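Long-range contacts in Bd0816 (Bdellovibrio bacteriovorus HD100, PDB 5CER), which probably acts as a serine-type D-Ala-D-Ala carboxypeptidase of the peptidase S13 family, cleaving the terminal D-alanine from peptidoglycan peptides: residues Tyr51-Val56 and Leu198-Leu203; Leu87-Asn92 and Phe167-Pro172; Ile99-Phe104 and Val176-Phe181. The protein carries 2 engineered substitutions. All blocks are in the same frame, centred on the assembly; numbering follows the deposited sequence.

Contact 1: residues Tyr51-Val56 and Leu198-Leu203; sequences YRHKTV and LQSAPL
Thr55 and Leu198 form a hydrogen-bonded antiparallel pair. Leu198 N bonds Thr55 O at 2.8 Å and almost straight, 177° at the hydrogen; Thr55 N returns the bond to Leu198 O. Lys54 and Gln199 follow as a non-hydrogen-bonded pair, and Ser200 N then reaches His53 O. Beyond this a weak bond from Leu203 N to Tyr51 O carries the antiparallel strand pair on to the N-cap of helix 203-213, Pro202.

Among side chains, Arg52 does most. Its chain is extended from CG to NE and carries the guanidinium across the second segment. Arg52 NH1 donates to Ser200 O at 2.8 Å from above the carbonyl plane. Pro202 CD lies over one guanidinium face, 3.6 Å from Arg52 CZ. Arg52 NH2 has a salt bridge to Asp393.

Apolar carbon also meets polar groups. Arg52 CD packs against Gln199 NE2 at 3.3 Å, the side chains crossing nearly at right angles. Gln199 NE2 donates to Asn395 O. Ser200 OG lies 3.6 Å from His53 CB.

Strands 54-61 and 194-199 are neighbours in the mixed sheet. Strand 67-72 flanks the first, Leu198 packs on helix 81-93, and helix 203-213 follows.

Contact 2: residues Leu87-Asn92 and Phe167-Pro172; sequences LISELN and FMLEKP
Ser89 touches Met168 and Leu169 directly and meets Phe167 through a water. The water donates to Phe167 O at 2.7 Å and to Glu90 OE2, and it accepts from Ser89 OG. One water thus ties the start of the loop to two neighbouring residues of the helix. The other carboxylate oxygen of Glu90, OE1, has a salt bridge to Arg93.

Met168 comes next. Its backbone passes the serine hydroxyl, with Met168 CA 3.5 Å from Ser89 OG. Its side chain continues to Tyr154 and Ala161 of helix 151-163.

Leu169 makes the direct bond. Leu169 N donates to Ser89 OG at 3.0 Å, with 169° at the hydrogen. Ser89 OG stands anti to its own backbone N (chi1 172°), which turns it to the loop. Leu169 CD1 rests against the helix, 3.5 Å from Asn92 CB and close to Ser89 O.

Pro172 closes the segment. Its ring lies against the helix between Ile88 and Asn92. Pro172 CB is 4.0 Å from Ile88 CG2 and near Ser89 CA. Asn92 crosses the ring at about a right angle, and its OD1 accepts a bond from Thr173 N.

This is a loop pinned on a helix by a serine hydroxyl that both donates, to the water, and accepts, from Leu169 N. At the loop's end, apolar contact with Ile88 and Ser89 is joined by the Asn92 bond to Thr173.

Contact 3: residues Ile99-Phe104 and Val176-Phe181; sequences IENLTF and VRNISF
Phe104 and Phe181 meet at the far end of two parallel strands. Phe181 CA sits over one face of the Phe104 ring, 4.2 Å from its centroid, in a CH-pi contact. The two rings are oblique, with planes at 57°. Phe104 CG lies between its backbone N and carbonyl carbon (chi1 66°), and the ring leans across to the second strand. Its edge meets Ile179 CG2.

Further back on this face, the two methyls of Val176 fit against different side chains. Val176 CG1 sits against Leu102 CB at 3.6 Å and also meets Leu102 CD1; Val176 CG2 lies against Ile99 CG1 at 4.0 Å. Leu102 CB also touches Ile179 CG1, so Leu102 is the bump between Val176 and Ile179.

On the other face, Asn101 and Asn178 lie side by side, their amide planes 38° apart. At the corner, the bent Glu100 side chain comes alongside Arg177. Glu100 OE1 makes a salt bridge to Arg177 NH1 at 2.7 Å, and Glu100 OE2 lies over one face of the guanidinium.

The backbones bond in parallel register, from Arg177 N to Ile99 O through Ser180 N to Leu102 O; Phe104 N to Ser180 O is weak.

Strand 175-181 is outermost in the sheet within this chain, and strand 98-104 lies between it and strand 67-72. Val137, Ile138 and Leu141 of helix 130-145 touch Phe104, and Leu141 also touches Ile179.

Contacts 1 and 3 belong to the same mixed sheet but differ in place. Contact 1 is buried, its centre about 14 Å from the centre of the chain, and pairs antiparallel strands. Contact 3 is partly buried, its centre about 29 Å from that point, and pairs parallel ones at the sheet margin. Contact 2 joins helix 81-93 to a loop and is also mostly buried. It touches contact 1 where Leu87 packs on Leu198, and it adjoins contact 3 in sequence. Backbone ladders dominate contacts 1 and 3; contact 2 has one direct hydrogen bond, a water bridge and packing from Leu169 and Pro172. Each sheet contact has its own arginine: Arg52 donates to a carbonyl, Arg177 pairs with a carboxylate.

Contact 1: residues Tyr51-Val56 and Leu198-Leu203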
# COMPACT_ATOMS: atom_id res chain seq x y z
N TYR A 51 9.02 -19.75 -3.94
CA TYR A 51 10.46 -19.53 -3.92
C TYR A 51 10.92 -18.81 -2.64
O TYR A 51 10.23 -17.94 -2.07
CB TYR A 51 10.87 -18.75 -5.17
CG TYR A 51 12.31 -18.31 -5.19
CD1 TYR A 51 13.31 -19.18 -5.63
CD2 TYR A 51 12.67 -17.03 -4.77
CE1 TYR A 51 14.62 -18.78 -5.64
CE2 TYR A 51 13.98 -16.62 -4.80
CZ TYR A 51 14.95 -17.51 -5.22
OH TYR A 51 16.28 -17.11 -5.24
N ARG A 52 12.11 -19.18 -2.20
CA ARG A 52 12.70 -18.60 -1.03
C ARG A 52 14.08 -18.08 -1.34
O ARG A 52 14.93 -18.78 -1.92
CB ARG A 52 12.70 -19.64 0.09
CG ARG A 52 11.35 -19.77 0.78
CD ARG A 52 11.45 -20.81 1.88
NE ARG A 52 10.18 -21.20 2.48
CZ ARG A 52 9.67 -20.72 3.61
NH1 ARG A 52 10.27 -19.75 4.31
NH2 ARG A 52 8.53 -21.22 4.05
N HIS A 53 14.30 -16.83 -0.92
CA HIS A 53 15.63 -16.21 -0.98
C HIS A 53 16.50 -16.78 0.15
O HIS A 53 16.21 -16.57 1.33
CB HIS A 53 15.54 -14.69 -0.87
CG HIS A 53 14.78 -14.05 -1.98
ND1 HIS A 53 15.39 -13.35 -3.02
CD2 HIS A 53 13.45 -14.01 -2.24
CE1 HIS A 53 14.47 -12.93 -3.86
NE2 HIS A 53 13.28 -13.31 -3.40
N LYS A 54 17.52 -17.54 -0.22
CA LYS A 54 18.37 -18.32 0.69
C LYS A 54 19.68 -17.63 0.87
O LYS A 54 20.64 -17.87 0.10
CB LYS A 54 18.62 -19.75 0.14
CG LYS A 54 17.38 -20.62 0.11
CD LYS A 54 17.60 -21.97 -0.56
CE LYS A 54 16.40 -22.41 -1.41
NZ LYS A 54 15.92 -21.39 -2.43
N THR A 55 19.74 -16.77 1.89
CA THR A 55 20.93 -16.07 2.24
C THR A 55 21.83 -17.00 3.06
O THR A 55 21.42 -17.57 4.08
CB THR A 55 20.59 -14.76 2.95
OG1 THR A 55 19.57 -14.03 2.22
CG2 THR A 55 21.80 -13.88 3.06
N VAL A 56 23.09 -17.16 2.64
CA VAL A 56 24.02 -18.08 3.31
C VAL A 56 25.05 -17.29 4.17
O VAL A 56 25.63 -16.30 3.73
CB VAL A 56 24.74 -19.01 2.32
CG1 VAL A 56 25.57 -20.05 3.07
CG2 VAL A 56 23.74 -19.71 1.43
N LEU A 198 19.72 -18.78 5.90
CA LEU A 198 18.53 -18.04 6.33
C LEU A 198 17.61 -17.93 5.12
O LEU A 198 17.88 -17.16 4.20
CB LEU A 198 18.93 -16.67 6.90
CG LEU A 198 17.83 -15.64 7.21
CD1 LEU A 198 16.88 -16.10 8.31
CD2 LEU A 198 18.30 -14.21 7.52
N GLN A 199 16.53 -18.70 5.16
CA GLN A 199 15.45 -18.62 4.18
C GLN A 199 14.43 -17.57 4.60
O GLN A 199 13.80 -17.69 5.66
CB GLN A 199 14.67 -19.91 4.14
CG GLN A 199 15.40 -20.97 3.43
CD GLN A 199 14.54 -22.13 3.08
OE1 GLN A 199 14.77 -22.75 2.05
NE2 GLN A 199 13.55 -22.44 3.90
N SER A 200 14.21 -16.57 3.75
CA SER A 200 13.12 -15.61 4.01
C SER A 200 11.78 -16.31 3.74
O SER A 200 11.71 -17.49 3.34
CB SER A 200 13.30 -14.35 3.14
OG SER A 200 13.13 -14.66 1.75
N ALA A 201 10.72 -15.56 3.96
CA ALA A 201 9.38 -16.05 3.72
C ALA A 201 9.21 -16.45 2.24
O ALA A 201 9.96 -15.98 1.38
CB ALA A 201 8.38 -14.98 4.11
N PRO A 202 8.24 -17.33 1.96
CA PRO A 202 7.98 -17.67 0.56
C PRO A 202 7.55 -16.45 -0.26
O PRO A 202 6.99 -15.51 0.29
CB PRO A 202 6.86 -18.71 0.64
CG PRO A 202 6.26 -18.55 1.99
CD PRO A 202 7.33 -18.04 2.88
N LEU A 203 7.87 -16.49 -1.54
CA LEU A 203 7.76 -15.34 -2.42
C LEU A 203 6.34 -14.78 -2.36
O LEU A 203 6.18 -13.55 -2.32
CB LEU A 203 8.12 -15.69 -3.86
CG LEU A 203 8.00 -14.56 -4.87
CD1 LEU A 203 8.97 -13.42 -4.58
CD2 LEU A 203 8.16 -15.06 -6.31

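Contact 2: residues Leu87-Asn92 and Phe167-Pro172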
# COMPACT_ATOMS: atom_id res chain seq x y z
N LEU A 87 17.41 -12.36 12.41
CA LEU A 87 18.74 -12.94 12.23
C LEU A 87 19.56 -12.80 13.52
O LEU A 87 20.31 -13.71 13.90
CB LEU A 87 19.49 -12.27 11.07
CG LEU A 87 20.97 -12.65 10.90
CD1 LEU A 87 21.11 -14.14 10.63
CD2 LEU A 87 21.64 -11.85 9.82
N ILE A 88 19.40 -11.66 14.19
CA ILE A 88 20.11 -11.42 15.45
C ILE A 88 19.64 -12.40 16.53
O ILE A 88 20.48 -12.98 17.22
CB ILE A 88 19.98 -9.95 15.90
CG1 ILE A 88 20.76 -9.08 14.90
CG2 ILE A 88 20.50 -9.74 17.32
CD1 ILE A 88 20.75 -7.58 15.15
N SER A 89 18.33 -12.57 16.66
CA SER A 89 17.77 -13.60 17.53
C SER A 89 18.37 -14.97 17.22
O SER A 89 18.88 -15.66 18.11
CB SER A 89 16.22 -13.65 17.40
OG SER A 89 15.67 -14.75 18.10
N GLU A 90 18.35 -15.32 15.94
CA GLU A 90 18.87 -16.58 15.46
C GLU A 90 20.35 -16.79 15.75
O GLU A 90 20.77 -17.91 16.10
CB GLU A 90 18.64 -16.73 13.96
CG GLU A 90 17.19 -17.05 13.61
CD GLU A 90 16.76 -18.36 14.23
OE1 GLU A 90 17.19 -19.43 13.74
OE2 GLU A 90 15.98 -18.32 15.22
N LEU A 91 21.15 -15.75 15.58
CA LEU A 91 22.58 -15.83 15.87
C LEU A 91 22.81 -16.16 17.36
O LEU A 91 23.67 -17.00 17.70
CB LEU A 91 23.31 -14.56 15.43
CG LEU A 91 23.51 -14.46 13.92
CD1 LEU A 91 23.94 -13.06 13.51
CD2 LEU A 91 24.50 -15.49 13.40
N ASN A 92 22.04 -15.51 18.21
CA ASN A 92 22.13 -15.71 19.67
C ASN A 92 21.70 -17.14 20.07
O ASN A 92 22.28 -17.73 20.96
CB ASN A 92 21.28 -14.65 20.42
CG ASN A 92 21.90 -13.24 20.43
OD1 ASN A 92 21.48 -12.30 21.14
ND2 ASN A 92 22.91 -13.09 19.62
N PHE A 167 9.31 -18.27 16.79
CA PHE A 167 10.06 -17.98 18.00
C PHE A 167 11.12 -16.90 17.75
O PHE A 167 11.96 -17.04 16.85
CB PHE A 167 10.74 -19.25 18.55
CG PHE A 167 11.56 -18.99 19.78
CD1 PHE A 167 12.90 -18.58 19.67
CD2 PHE A 167 11.01 -19.13 21.05
CE1 PHE A 167 13.66 -18.33 20.81
CE2 PHE A 167 11.77 -18.87 22.19
CZ PHE A 167 13.09 -18.48 22.07
N MET A 168 11.16 -15.91 18.64
CA MET A 168 12.27 -14.96 18.74
C MET A 168 12.60 -14.75 20.20
O MET A 168 11.74 -14.82 21.07
CB MET A 168 11.90 -13.62 18.15
CG MET A 168 11.57 -13.66 16.66
SD MET A 168 11.02 -12.04 16.05
CE MET A 168 12.51 -11.07 16.16
N LEU A 169 13.88 -14.52 20.49
CA LEU A 169 14.31 -14.24 21.87
C LEU A 169 13.75 -12.90 22.33
O LEU A 169 13.54 -12.02 21.53
CB LEU A 169 15.84 -14.24 21.95
CG LEU A 169 16.50 -15.59 21.69
CD1 LEU A 169 17.98 -15.41 21.40
CD2 LEU A 169 16.29 -16.54 22.87
N GLU A 170 13.49 -12.78 23.62
CA GLU A 170 13.06 -11.49 24.18
C GLU A 170 14.06 -10.35 23.94
O GLU A 170 13.67 -9.26 23.55
CB GLU A 170 12.81 -11.57 25.68
CG GLU A 170 11.80 -10.53 26.13
CD GLU A 170 11.50 -10.58 27.61
OE1 GLU A 170 11.75 -11.65 28.25
OE2 GLU A 170 11.02 -9.55 28.15
N LYS A 171 15.35 -10.64 24.13
CA LYS A 171 16.33 -9.56 24.34
C LYS A 171 17.73 -9.89 23.79
O LYS A 171 18.72 -9.87 24.51
CB LYS A 171 16.26 -9.13 25.83
CG LYS A 171 17.28 -8.06 26.36
CD LYS A 171 16.76 -6.62 26.26
CE LYS A 171 17.56 -5.50 27.04
NZ LYS A 171 18.61 -5.92 28.04
N PRO A 172 17.81 -10.18 22.48
CA PRO A 172 19.10 -10.50 21.89
C PRO A 172 19.89 -9.28 21.53
O PRO A 172 19.35 -8.15 21.42
CB PRO A 172 18.70 -11.19 20.60
CG PRO A 172 17.47 -10.44 20.17
CD PRO A 172 16.74 -10.17 21.46
O HOH W 1 14.64 -16.69 17.00

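Contact 3: residues Ile99-Phe104 and Val176-Phe181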
# COMPACT_ATOMS: atom_id res chain seq x y z
N ILE A 99 30.63 -10.46 16.36
CA ILE A 99 31.26 -10.68 15.08
C ILE A 99 32.51 -9.82 14.98
O ILE A 99 32.43 -8.60 15.15
CB ILE A 99 30.36 -10.30 13.88
CG1 ILE A 99 28.90 -10.75 14.06
CG2 ILE A 99 31.01 -10.75 12.55
CD1 ILE A 99 28.59 -12.22 14.05
N GLU A 100 33.66 -10.42 14.68
CA GLU A 100 34.89 -9.64 14.41
C GLU A 100 34.81 -8.99 13.03
O GLU A 100 34.56 -7.79 12.94
CB GLU A 100 36.14 -10.51 14.49
CG GLU A 100 36.69 -10.75 15.88
CD GLU A 100 36.96 -9.48 16.65
OE1 GLU A 100 37.82 -8.71 16.21
OE2 GLU A 100 36.36 -9.30 17.74
N ASN A 101 35.00 -9.79 11.98
CA ASN A 101 35.01 -9.31 10.60
C ASN A 101 33.75 -9.78 9.90
O ASN A 101 33.54 -10.98 9.70
CB ASN A 101 36.20 -9.89 9.82
CG ASN A 101 37.53 -9.36 10.27
OD1 ASN A 101 38.55 -10.07 10.14
ND2 ASN A 101 37.55 -8.20 10.84
N LEU A 102 32.93 -8.80 9.54
CA LEU A 102 31.73 -9.04 8.81
C LEU A 102 32.00 -8.59 7.36
O LEU A 102 32.14 -7.41 7.09
CB LEU A 102 30.56 -8.28 9.46
CG LEU A 102 29.12 -8.74 9.16
CD1 LEU A 102 28.01 -8.40 10.16
CD2 LEU A 102 28.83 -8.09 7.87
N THR A 103 32.08 -9.54 6.46
CA THR A 103 32.12 -9.25 5.04
C THR A 103 30.81 -9.66 4.38
O THR A 103 30.01 -10.40 4.97
CB THR A 103 33.31 -9.96 4.37
OG1 THR A 103 33.13 -11.38 4.37
CG2 THR A 103 34.59 -9.64 5.09
N PHE A 104 30.56 -9.14 3.18
CA PHE A 104 29.35 -9.46 2.41
C PHE A 104 29.66 -9.32 0.93
O PHE A 104 30.49 -8.48 0.53
CB PHE A 104 28.17 -8.56 2.82
CG PHE A 104 28.37 -7.11 2.47
CD1 PHE A 104 28.00 -6.62 1.22
CD2 PHE A 104 29.02 -6.26 3.35
CE1 PHE A 104 28.22 -5.31 0.86
CE2 PHE A 104 29.25 -4.93 2.99
CZ PHE A 104 28.84 -4.45 1.74
N VAL A 176 29.43 -5.93 16.19
CA VAL A 176 30.21 -6.12 14.98
C VAL A 176 31.33 -5.10 14.97
O VAL A 176 31.11 -3.89 15.00
CB VAL A 176 29.36 -5.95 13.71
CG1 VAL A 176 30.16 -6.27 12.45
CG2 VAL A 176 28.14 -6.84 13.80
N ARG A 177 32.54 -5.59 14.95
CA ARG A 177 33.70 -4.74 14.93
C ARG A 177 34.02 -4.12 13.57
O ARG A 177 34.21 -2.92 13.50
CB ARG A 177 34.91 -5.57 15.35
CG ARG A 177 36.09 -4.69 15.67
CD ARG A 177 37.18 -5.33 16.47
NE ARG A 177 37.03 -5.24 17.92
CZ ARG A 177 37.64 -6.10 18.72
NH1 ARG A 177 38.45 -7.00 18.18
NH2 ARG A 177 37.49 -6.06 20.03
N ASN A 178 34.20 -4.95 12.55
CA ASN A 178 34.59 -4.49 11.22
C ASN A 178 33.61 -4.98 10.21
O ASN A 178 33.08 -6.07 10.33
CB ASN A 178 35.98 -4.98 10.86
CG ASN A 178 37.05 -4.25 11.65
OD1 ASN A 178 37.12 -3.03 11.65
ND2 ASN A 178 37.90 -5.00 12.34
N ILE A 179 33.37 -4.14 9.23
CA ILE A 179 32.43 -4.40 8.17
C ILE A 179 33.13 -3.98 6.86
O ILE A 179 33.68 -2.88 6.78
CB ILE A 179 31.12 -3.57 8.39
CG1 ILE A 179 30.33 -4.06 9.62
CG2 ILE A 179 30.25 -3.59 7.14
CD1 ILE A 179 29.54 -2.97 10.33
N SER A 180 33.11 -4.86 5.86
CA SER A 180 33.58 -4.49 4.53
C SER A 180 33.05 -5.41 3.45
O SER A 180 32.55 -6.51 3.72
CB SER A 180 35.10 -4.46 4.47
OG SER A 180 35.62 -5.71 4.83
N PHE A 181 33.12 -4.91 2.21
CA PHE A 181 32.66 -5.63 1.03
C PHE A 181 33.70 -6.66 0.64
O PHE A 181 34.90 -6.36 0.70
CB PHE A 181 32.42 -4.65 -0.12
CG PHE A 181 32.11 -5.30 -1.44
CD1 PHE A 181 30.95 -6.06 -1.61
CD2 PHE A 181 32.96 -5.14 -2.54
CE1 PHE A 181 30.65 -6.65 -2.83
CE2 PHE A 181 32.67 -5.74 -3.75
CZ PHE A 181 31.51 -6.50 -3.89